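Local coordinates for Alpha/beta hydrolase fold protein (Sphaerobacter thermophilus, PDB 3R0V), which probably acts as a hydrolase of the alpha/beta hydrolase fold, its natural substrate unknown, and binds D-malate in the crystal, at residues D125-V130 against E157-P162; S9-P14 against V71-E76. One frame throughout, in Å; residues are numbered along the deposited sequence.

Contact 1. Residues D125-V130 against E157-P162; sequences DSRPPV and EGVGVP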
loop_
_atom_site.group_PDB
_atom_site.type_symbol
_atom_site.label_atom_id
_atom_site.label_comp_id
_atom_site.label_asym_id
_atom_site.label_seq_id
_atom_site.Cartn_x
_atom_site.Cartn_y
_atom_site.Cartn_z
ATOM N N ASP A 125 -20.445 -7.603 4.764
ATOM C CA ASP A 125 -20.188 -8.935 5.294
ATOM C C ASP A 125 -19.596 -9.927 4.290
ATOM O O ASP A 125 -19.243 -11.041 4.675
ATOM C CB ASP A 125 -21.472 -9.542 5.875
ATOM C CG ASP A 125 -21.872 -8.943 7.218
ATOM O OD1 ASP A 125 -21.162 -8.088 7.779
ATOM O OD2 ASP A 125 -22.923 -9.381 7.739
ATOM N N SER A 126 -19.463 -9.545 3.022
ATOM C CA SER A 126 -18.870 -10.464 2.042
ATOM C C SER A 126 -17.379 -10.688 2.303
ATOM O O SER A 126 -16.787 -11.614 1.765
ATOM C CB SER A 126 -19.100 -10.004 0.598
ATOM O OG SER A 126 -18.312 -8.868 0.286
ATOM N N ARG A 127 -16.775 -9.835 3.125
ATOM C CA ARG A 127 -15.422 -10.094 3.607
ATOM C C ARG A 127 -15.492 -11.011 4.818
ATOM O O ARG A 127 -16.261 -10.755 5.741
ATOM C CB ARG A 127 -14.712 -8.804 3.994
ATOM C CG ARG A 127 -13.284 -9.055 4.433
ATOM C CD ARG A 127 -12.543 -7.780 4.677
ATOM N NE ARG A 127 -11.163 -8.029 5.070
ATOM C CZ ARG A 127 -10.243 -7.075 5.166
ATOM N NH1 ARG A 127 -10.558 -5.811 4.881
ATOM N NH2 ARG A 127 -9.016 -7.376 5.539
ATOM N N PRO A 128 -14.685 -12.078 4.828
ATOM C CA PRO A 128 -14.649 -12.962 6.000
ATOM C C PRO A 128 -14.276 -12.169 7.261
ATOM O O PRO A 128 -13.460 -11.269 7.172
ATOM C CB PRO A 128 -13.533 -13.955 5.654
ATOM C CG PRO A 128 -13.387 -13.884 4.176
ATOM C CD PRO A 128 -13.739 -12.490 3.777
ATOM N N PRO A 129 -14.885 -12.483 8.415
ATOM C CA PRO A 129 -14.480 -11.772 9.633
ATOM C C PRO A 129 -13.016 -12.035 9.978
ATOM O O PRO A 129 -12.531 -13.156 9.815
ATOM C CB PRO A 129 -15.403 -12.355 10.714
ATOM C CG PRO A 129 -15.968 -13.603 10.126
ATOM C CD PRO A 129 -15.995 -13.420 8.651
ATOM N N VAL A 130 -12.315 -11.000 10.416
ATOM C CA VAL A 130 -10.953 -11.146 10.905
ATOM C C VAL A 130 -11.062 -11.692 12.321
ATOM O O VAL A 130 -11.898 -11.228 13.092
ATOM C CB VAL A 130 -10.246 -9.781 10.932
ATOM C CG1 VAL A 130 -8.880 -9.890 11.587
ATOM C CG2 VAL A 130 -10.134 -9.201 9.519
ATOM N N GLU A 157 -6.098 -15.059 7.209
ATOM C CA GLU A 157 -7.000 -14.530 8.223
ATOM C C GLU A 157 -7.067 -13.008 8.217
ATOM O O GLU A 157 -8.091 -12.434 8.569
ATOM C CB GLU A 157 -6.620 -15.053 9.614
ATOM C CG GLU A 157 -6.666 -16.561 9.728
ATOM C CD GLU A 157 -8.030 -17.126 9.382
ATOM O OE1 GLU A 157 -9.056 -16.446 9.629
ATOM O OE2 GLU A 157 -8.071 -18.257 8.853
ATOM N N GLY A 158 -5.983 -12.358 7.812
ATOM C CA GLY A 158 -5.966 -10.906 7.766
ATOM C C GLY A 158 -6.705 -10.380 6.557
ATOM O O GLY A 158 -7.542 -9.479 6.675
ATOM N N VAL A 159 -6.400 -10.930 5.387
ATOM C CA VAL A 159 -7.018 -10.431 4.158
ATOM C C VAL A 159 -7.798 -11.477 3.337
ATOM O O VAL A 159 -8.137 -11.234 2.181
ATOM C CB VAL A 159 -6.009 -9.658 3.280
ATOM C CG1 VAL A 159 -5.649 -8.327 3.953
ATOM C CG2 VAL A 159 -4.753 -10.483 3.030
ATOM N N GLY A 160 -8.084 -12.633 3.935
ATOM C CA GLY A 160 -9.065 -13.556 3.377
ATOM C C GLY A 160 -8.699 -14.296 2.101
ATOM O O GLY A 160 -9.583 -14.654 1.325
ATOM N N VAL A 161 -7.411 -14.532 1.873
ATOM C CA VAL A 161 -6.966 -15.252 0.685
ATOM C C VAL A 161 -7.170 -16.744 0.925
ATOM O O VAL A 161 -6.853 -17.244 2.003
ATOM C CB VAL A 161 -5.480 -14.982 0.402
ATOM C CG1 VAL A 161 -5.029 -15.719 -0.850
ATOM C CG2 VAL A 161 -5.214 -13.481 0.277
ATOM N N PRO A 162 -7.734 -17.466 -0.057
ATOM C CA PRO A 162 -7.934 -18.912 0.134
ATOM C C PRO A 162 -6.627 -19.685 0.315
ATOM O O PRO A 162 -5.590 -19.287 -0.224
ATOM C CB PRO A 162 -8.650 -19.340 -1.153
ATOM C CG PRO A 162 -9.357 -18.093 -1.612
ATOM C CD PRO A 162 -8.428 -16.956 -1.252
HETATM O O HOH W 1 -10.376 -13.020 7.406
#
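The guanidinium of Arg127 meets the carbonyl of Gly158 at its edge: NH2 donates to Gly158 O over 2.8 Å, with the acceptor only 8° out of the guanidinium plane. The approach is also in the plane of the peptide carbonyl, although the N-H...O angle of 145° leaves the bond somewhat bent. CG1 of Val159 comes obliquely to the same nitrogen, 3.8 Å from Arg127 NH2, and the Val159 side chain is itself about 4 Å from the bound D-malate. Outside the two segments, Trp220 makes a cation-pi contact with the arginine, and NH1 is taken by Pro120 O, so the group is gripped at two nitrogens and probably has little freedom to turn. CG of Arg127 stands anti to the backbone N (chi1 -177°) and the chain runs extended on to NE, which carries the charged end from a largely exposed loop to the terminus of helix 147-158. Gly158 O also accepts from a bound glycerol, probably left from crystallisation.

Around this bond the packing is light. Val130 lies alongside the last helical residues, its CG2 3.9 Å from Gly158 O and its CA as far from Glu157 O. Pro128 meets Gly160 through its CG, 4.4 Å from Gly160 CA; a CB on the glycine would press against that ring, and Gly160 itself has a positive phi. A water 2.6 Å from Glu157 O and 3.2 Å from Pro129 O lies between the two backbones.

The contact thus pins the loop before helix 134-143 to the turn joining helices 147-158 and 163-170, among the helices between strands 111-117 and 209-213, probably the cap inserted in the alpha/beta hydrolase core, with Ser126 packed on helix 219-231.

Contact 2. Residues S9-P14 against V71-E76; sequences SSDGTP and VEREIE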
loop_
_atom_site.group_PDB
_atom_site.type_symbol
_atom_site.label_atom_id
_atom_site.label_comp_id
_atom_site.label_asym_id
_atom_site.label_seq_id
_atom_site.Cartn_x
_atom_site.Cartn_y
_atom_site.Cartn_z
ATOM N N SER A 9 13.590 10.811 8.202
ATOM C CA SER A 9 12.238 11.144 8.599
ATOM C C SER A 9 12.314 12.112 9.788
ATOM O O SER A 9 13.386 12.325 10.350
ATOM C CB SER A 9 11.499 9.858 8.997
ATOM O OG SER A 9 10.108 10.085 9.111
ATOM N N SER A 10 11.178 12.685 10.169
ATOM C CA SER A 10 11.122 13.620 11.292
ATOM C C SER A 10 11.785 13.051 12.548
ATOM O O SER A 10 12.482 13.777 13.273
ATOM C CB SER A 10 9.667 14.006 11.591
ATOM O OG SER A 10 9.597 15.025 12.577
ATOM N N ASP A 11 11.575 11.761 12.809
ATOM C CA ASP A 11 12.142 11.133 14.006
ATOM C C ASP A 11 13.581 10.664 13.835
ATOM O O ASP A 11 14.136 10.018 14.724
ATOM C CB ASP A 11 11.247 9.989 14.510
ATOM C CG ASP A 11 11.309 8.734 13.632
ATOM O OD1 ASP A 11 12.013 8.715 12.593
ATOM O OD2 ASP A 11 10.614 7.760 13.986
ATOM N N GLY A 12 14.190 11.007 12.708
ATOM C CA GLY A 12 15.574 10.642 12.478
ATOM C C GLY A 12 15.796 9.355 11.695
ATOM O O GLY A 12 16.925 9.093 11.274
ATOM N N THR A 13 14.746 8.563 11.477
ATOM C CA THR A 13 14.885 7.292 10.768
ATOM C C THR A 13 15.333 7.495 9.324
ATOM O O THR A 13 14.706 8.245 8.581
ATOM C CB THR A 13 13.554 6.545 10.723
ATOM O OG1 THR A 13 13.052 6.415 12.054
ATOM C CG2 THR A 13 13.730 5.150 10.131
ATOM N N PRO A 14 16.410 6.815 8.910
ATOM C CA PRO A 14 16.790 6.904 7.495
ATOM C C PRO A 14 15.830 6.088 6.630
ATOM O O PRO A 14 15.616 4.891 6.889
ATOM C CB PRO A 14 18.186 6.284 7.465
ATOM C CG PRO A 14 18.219 5.367 8.652
ATOM C CD PRO A 14 17.371 6.030 9.706
ATOM N N VAL A 71 1.499 5.095 13.377
ATOM C CA VAL A 71 1.107 5.391 12.005
ATOM C C VAL A 71 1.638 6.771 11.595
ATOM O O VAL A 71 2.083 6.953 10.460
ATOM C CB VAL A 71 -0.426 5.290 11.800
ATOM C CG1 VAL A 71 -0.814 5.634 10.367
ATOM C CG2 VAL A 71 -0.922 3.891 12.165
ATOM N N GLU A 72 1.624 7.732 12.520
ATOM C CA GLU A 72 2.130 9.071 12.222
ATOM C C GLU A 72 3.580 9.045 11.738
ATOM O O GLU A 72 3.976 9.873 10.910
ATOM C CB GLU A 72 1.979 9.984 13.440
ATOM C CG GLU A 72 2.173 11.465 13.130
ATOM C CD GLU A 72 0.959 12.076 12.446
ATOM O OE1 GLU A 72 -0.159 11.519 12.569
ATOM O OE2 GLU A 72 1.124 13.125 11.788
ATOM N N ARG A 73 4.376 8.103 12.239
ATOM C CA ARG A 73 5.759 8.011 11.779
ATOM C C ARG A 73 5.812 7.645 10.295
ATOM O O ARG A 73 6.670 8.158 9.580
ATOM C CB ARG A 73 6.589 7.009 12.592
ATOM C CG ARG A 73 6.647 7.283 14.088
ATOM C CD ARG A 73 7.436 8.563 14.416
ATOM N NE ARG A 73 6.578 9.741 14.405
ATOM C CZ ARG A 73 5.716 10.044 15.370
ATOM N NH1 ARG A 73 4.984 11.149 15.279
ATOM N NH2 ARG A 73 5.583 9.248 16.429
ATOM N N GLU A 74 4.928 6.758 9.835
ATOM C CA GLU A 74 4.936 6.406 8.412
ATOM C C GLU A 74 4.384 7.518 7.514
ATOM O O GLU A 74 4.805 7.652 6.361
ATOM C CB GLU A 74 4.215 5.080 8.153
ATOM C CG GLU A 74 4.891 3.916 8.869
ATOM C CD GLU A 74 4.703 2.597 8.140
ATOM O OE1 GLU A 74 3.754 1.853 8.460
ATOM O OE2 GLU A 74 5.494 2.308 7.224
ATOM N N ILE A 75 3.462 8.318 8.035
ATOM C CA ILE A 75 3.034 9.517 7.316
ATOM C C ILE A 75 4.231 10.469 7.194
ATOM O O ILE A 75 4.474 11.033 6.122
ATOM C CB ILE A 75 1.849 10.186 8.020
ATOM C CG1 ILE A 75 0.634 9.256 7.966
ATOM C CG2 ILE A 75 1.518 11.543 7.381
ATOM C CD1 ILE A 75 -0.557 9.758 8.792
ATOM N N GLU A 76 5.006 10.620 8.269
ATOM C CA GLU A 76 6.199 11.454 8.232
ATOM C C GLU A 76 7.243 10.887 7.267
ATOM O O GLU A 76 7.949 11.648 6.588
ATOM C CB GLU A 76 6.767 11.616 9.642
ATOM C CG GLU A 76 5.850 12.439 10.546
ATOM C CD GLU A 76 6.149 12.285 12.036
ATOM O OE1 GLU A 76 7.142 11.625 12.410
ATOM O OE2 GLU A 76 5.376 12.843 12.839
HETATM O O HOH W 2 9.363 10.223 11.737
HETATM O O HOH W 3 9.312 13.569 7.997
HETATM O O HOH W 4 8.459 12.875 14.450
#
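Asp11 lies obliquely across the aliphatic part of Arg73, at the tip of a beta hairpin whose type I turn, Ser9 to Gly12, rests on the first turns of helix 71-84. OD2 of Asp11 comes 3.3 Å from Arg73 CD, and the carboxylate and guanidinium planes are inclined 51° to each other. The charged groups do not pair: OD2 forms its salt bridge with Arg58, whereas the Arg73 chain, bent at chi2 and chi3, turns to Glu76 of its own helix, gripping it side-on through NE and NH1. The NH1 bond to OE2 is nearly straight; NE reaches OE1 from above the carboxylate plane, over 2.8 Å. On the turn side, Ser10 CB lies 3.6 Å from Glu76 OE1.

Asp11 also shapes the hairpin. Its CG sits between the backbone N and the carbonyl carbon (chi1 73°), and OD1 takes two donors from one face of the carboxylate: Thr13 N at 3.0 Å, closing an Asx turn, and Thr13 OG1 on the syn side at 2.6 Å. An alanine here would probably deprive the amide and hydroxyl of Thr13 of this acceptor and Arg58 of its carboxylate partner, and lose the contact over Arg73 CD.

Between residues 9-14 and 71-76 no direct hydrogen bond forms and water bridges them, while Ser9 OG, 3.7 Å from Glu76 CB, bonds directly to Asp77 OD1, one residue further along the helix. One water accepts from Ser10 N and donates to Glu76 O. Another accepts from Asp11 N and gives one proton to Ser9 OG and one to Glu76 OE1, each at 2.7 Å.

In the fold
The two contacts share no secondary structure element, their centres about 30 Å apart. Contact 2 is a surface contact, away from the malate site, and holds the small two-stranded hairpin at the N-terminus against the helix that leads to strand 89-94. Contact 1 is partly buried and joins loop to helix end among the helices inserted between strands 111-117 and 209-213, close to the ligand pocket. Each has an arginine: in contact 1 it crosses to a backbone carbonyl, in contact 2 it is spent within its own helix. Water bridges both, but in contact 1 it adds to that direct bond, whereas in contact 2 it makes all the hydrogen-bonded links between the segments.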